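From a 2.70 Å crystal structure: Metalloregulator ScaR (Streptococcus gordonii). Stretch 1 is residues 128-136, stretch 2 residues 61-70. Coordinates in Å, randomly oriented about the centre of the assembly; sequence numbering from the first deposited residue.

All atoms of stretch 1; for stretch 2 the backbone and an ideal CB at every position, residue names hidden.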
# COMPACT_ATOMS: atom_id res chain seq x y z
N ILE A 128 -16.26 -11.37 2.40
CA ILE A 128 -15.71 -10.09 2.84
C ILE A 128 -16.71 -9.23 3.60
O ILE A 128 -17.50 -8.49 3.02
CB ILE A 128 -15.26 -9.22 1.66
CG1 ILE A 128 -14.17 -9.90 0.84
CG2 ILE A 128 -14.65 -7.94 2.16
CD1 ILE A 128 -13.77 -9.06 -0.37
N PRO A 129 -16.65 -9.30 4.92
CA PRO A 129 -17.60 -8.61 5.80
C PRO A 129 -17.52 -7.08 5.69
O PRO A 129 -16.45 -6.53 5.47
CB PRO A 129 -17.13 -9.07 7.19
CG PRO A 129 -15.69 -9.37 7.00
CD PRO A 129 -15.66 -10.06 5.68
N ALA A 130 -18.65 -6.41 5.88
CA ALA A 130 -18.70 -4.96 5.91
C ALA A 130 -17.91 -4.39 7.08
O ALA A 130 -17.75 -5.07 8.10
CB ALA A 130 -20.15 -4.50 6.00
N LYS A 131 -17.44 -3.14 6.98
CA LYS A 131 -16.87 -2.52 8.20
C LYS A 131 -17.78 -2.80 9.41
O LYS A 131 -18.99 -2.52 9.35
CB LYS A 131 -16.69 -1.01 8.06
CG LYS A 131 -15.75 -0.40 9.10
CD LYS A 131 -15.70 1.14 9.02
CE LYS A 131 -15.63 1.80 10.42
NZ LYS A 131 -16.54 1.16 11.48
N GLY A 132 -17.23 -3.35 10.48
CA GLY A 132 -18.00 -3.56 11.70
C GLY A 132 -18.94 -4.77 11.79
O GLY A 132 -19.31 -5.19 12.88
N GLU A 133 -19.36 -5.34 10.68
CA GLU A 133 -20.16 -6.55 10.72
C GLU A 133 -19.23 -7.75 10.95
O GLU A 133 -18.00 -7.64 10.86
CB GLU A 133 -21.01 -6.67 9.44
CG GLU A 133 -21.33 -8.10 8.96
CD GLU A 133 -21.58 -8.18 7.44
OE1 GLU A 133 -22.17 -9.18 6.99
OE2 GLU A 133 -21.16 -7.25 6.71
N LEU A 134 -19.80 -8.90 11.28
CA LEU A 134 -18.98 -10.02 11.72
C LEU A 134 -18.74 -11.04 10.63
O LEU A 134 -19.67 -11.45 9.93
CB LEU A 134 -19.60 -10.68 12.94
CG LEU A 134 -19.27 -9.97 14.26
CD1 LEU A 134 -19.68 -8.51 14.20
CD2 LEU A 134 -19.91 -10.67 15.46
N LEU A 135 -17.49 -11.45 10.49
CA LEU A 135 -17.17 -12.52 9.56
C LEU A 135 -18.16 -13.68 9.69
O LEU A 135 -18.25 -14.32 10.75
CB LEU A 135 -15.73 -13.00 9.73
CG LEU A 135 -15.32 -14.04 8.68
CD1 LEU A 135 -16.07 -13.73 7.41
CD2 LEU A 135 -13.79 -14.07 8.45
N VAL A 136 -18.88 -13.93 8.60
CA VAL A 136 -19.79 -15.06 8.49
C VAL A 136 -19.61 -15.64 7.11
O VAL A 136 -20.18 -15.14 6.13
CB VAL A 136 -21.26 -14.61 8.63
CG1 VAL A 136 -22.22 -15.74 8.26
CG2 VAL A 136 -21.53 -14.12 10.02
N UNK A 61 -14.24 -12.67 22.40
CA UNK A 61 -15.21 -11.71 22.85
C UNK A 61 -15.74 -10.99 21.64
O UNK A 61 -15.16 -11.11 20.56
CB UNK A 61 -14.61 -10.74 23.87
N UNK A 62 -16.83 -10.24 21.79
CA UNK A 62 -17.27 -9.41 20.69
C UNK A 62 -16.12 -8.52 20.19
O UNK A 62 -15.87 -8.43 18.99
CB UNK A 62 -18.47 -8.56 21.12
N UNK A 63 -15.40 -7.88 21.09
CA UNK A 63 -14.28 -7.06 20.61
C UNK A 63 -13.30 -7.91 19.78
O UNK A 63 -12.82 -7.46 18.73
CB UNK A 63 -13.55 -6.41 21.79
N UNK A 64 -13.03 -9.14 20.23
CA UNK A 64 -12.20 -10.06 19.46
C UNK A 64 -12.68 -10.32 18.02
O UNK A 64 -11.95 -10.06 17.06
CB UNK A 64 -12.12 -11.39 20.21
N UNK A 65 -13.89 -10.85 17.87
CA UNK A 65 -14.51 -11.04 16.58
C UNK A 65 -14.51 -9.77 15.73
O UNK A 65 -14.24 -9.80 14.52
CB UNK A 65 -15.94 -11.54 16.77
N UNK A 66 -14.81 -8.64 16.34
CA UNK A 66 -14.85 -7.43 15.56
C UNK A 66 -13.46 -7.17 14.96
O UNK A 66 -13.34 -6.68 13.82
CB UNK A 66 -15.31 -6.25 16.42
N UNK A 67 -12.40 -7.55 15.69
CA UNK A 67 -11.03 -7.36 15.21
C UNK A 67 -10.71 -8.34 14.12
O UNK A 67 -10.14 -7.96 13.09
CB UNK A 67 -10.02 -7.50 16.35
N UNK A 68 -11.04 -9.60 14.37
CA UNK A 68 -10.81 -10.67 13.40
C UNK A 68 -11.39 -10.24 12.07
O UNK A 68 -10.75 -10.36 11.05
CB UNK A 68 -11.43 -11.99 13.86
N UNK A 69 -12.61 -9.71 12.13
CA UNK A 69 -13.32 -9.22 10.96
C UNK A 69 -12.50 -8.18 10.20
O UNK A 69 -12.25 -8.33 9.01
CB UNK A 69 -14.67 -8.63 11.37
N UNK A 70 -12.05 -7.13 10.88
CA UNK A 70 -11.13 -6.19 10.23
C UNK A 70 -9.95 -6.83 9.52
O UNK A 70 -9.62 -6.44 8.40
CB UNK A 70 -10.59 -5.21 11.27

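Stretch 2 is a helix from position 62 onward, beside an irregular segment with a type II turn at A130 to E133. Position 61 lies out of reach of stretch 1, immediately before the first helical turn, where unpaired amides favour a short acceptor such as Ser, Thr, Asp or Asn. It is T61, whose OG1 caps the helix by accepting from the N of residue 64, at 2.9 Å.

At position 62 CA-to-CB points sideways, and no atom of stretch 1 comes within 5.5 Å of the ideal CB, so many polar residues would suit; an acidic one is common in a first helical turn. D62 (chi1 t) brings its end nearer, with OD2 4.4 Å from CD2 of L134.

Positions 63, 64 and 67 are out of reach, and stretch 1 does not restrict them. At 64 the ideal CB would lie 3.1 Å from O of residue 61, a crowded site that favours glycine. The residues are L63, G64 and L67.

Position 65 points toward stretch 1, its ideal CB 4.3 Å from CD2 of L134. An apolar side chain fits this methyl, whether Ala, Val, Leu, Ile or Met. L65 supplies the apolar contact through its own CB, while its O receives a water that is in turn weakly bonded by the N of L135.

Position 66 points sideways, with O of G132 and CD1 of L134 each 5.4 Å from the ideal CB. A long side chain could reach both, and a donor at its end would suit the carbonyl: Lys, Arg or Gln. K66 extends so that NZ lies 3.5 Å from G132 O and 3.6 Å from L134 CD1; the same NZ forms a salt bridge with D62 OD1 at 3.6 Å, one helical turn back.

Position 68 points sideways with no close neighbour in stretch 1, so the choice is wide; it is V68.

Position 69 is the most constrained. Its CB points toward stretch 1, 3.5 Å from O of E133 and 4.1 Å from N of L135, leaving little depth before a carbonyl acceptor. A small residue is expected, Ser best, with Ala, Cys or Thr conceivable. S69 (chi1 t) donates from OG to E133 O at 2.7 Å, while OG packs 3.6 Å from CG of P129.

Position 70 points away, leaving room for many polar residues. D70 turns its end back, and one water donates to both D70 OD2 and S69 OG while accepting from G132 N, tying the helix to the turn.

Stretch 2 (61-70) TDLGLKLVSD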
# COMPACT_ATOMS: atom_id res chain seq x y z
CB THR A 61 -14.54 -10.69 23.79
OG1 THR A 61 -13.69 -9.85 23.01
CG2 THR A 61 -13.71 -11.41 24.83
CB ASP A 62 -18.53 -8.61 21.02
CG ASP A 62 -19.04 -7.82 19.81
OD1 ASP A 62 -18.47 -6.72 19.54
OD2 ASP A 62 -20.00 -8.30 19.13
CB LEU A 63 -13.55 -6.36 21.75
CG LEU A 63 -12.58 -5.25 21.39
CD1 LEU A 63 -13.33 -3.93 21.33
CD2 LEU A 63 -11.48 -5.16 22.40
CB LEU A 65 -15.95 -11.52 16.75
CG LEU A 65 -16.06 -13.05 16.82
CD1 LEU A 65 -14.68 -13.68 17.00
CD2 LEU A 65 -17.00 -13.49 17.95
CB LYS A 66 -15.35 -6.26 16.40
CG LYS A 66 -16.86 -6.01 16.25
CD LYS A 66 -17.28 -4.72 17.00
CE LYS A 66 -18.74 -4.35 16.70
NZ LYS A 66 -19.57 -5.57 16.36
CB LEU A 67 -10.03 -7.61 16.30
CG LEU A 67 -8.80 -6.72 16.42
CD1 LEU A 67 -7.65 -7.67 16.67
CD2 LEU A 67 -8.51 -5.89 15.20
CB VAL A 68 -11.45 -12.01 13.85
CG1 VAL A 68 -11.58 -12.98 12.66
CG2 VAL A 68 -10.61 -12.66 14.96
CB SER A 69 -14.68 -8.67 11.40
OG SER A 69 -15.37 -8.03 10.35
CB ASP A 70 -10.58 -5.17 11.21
CG ASP A 70 -11.45 -3.95 11.31
OD1 ASP A 70 -10.90 -2.86 11.59
OD2 ASP A 70 -12.68 -4.06 11.10
O HOH W 1 -15.47 -11.76 13.01
O HOH W 2 -14.77 -5.23 10.28
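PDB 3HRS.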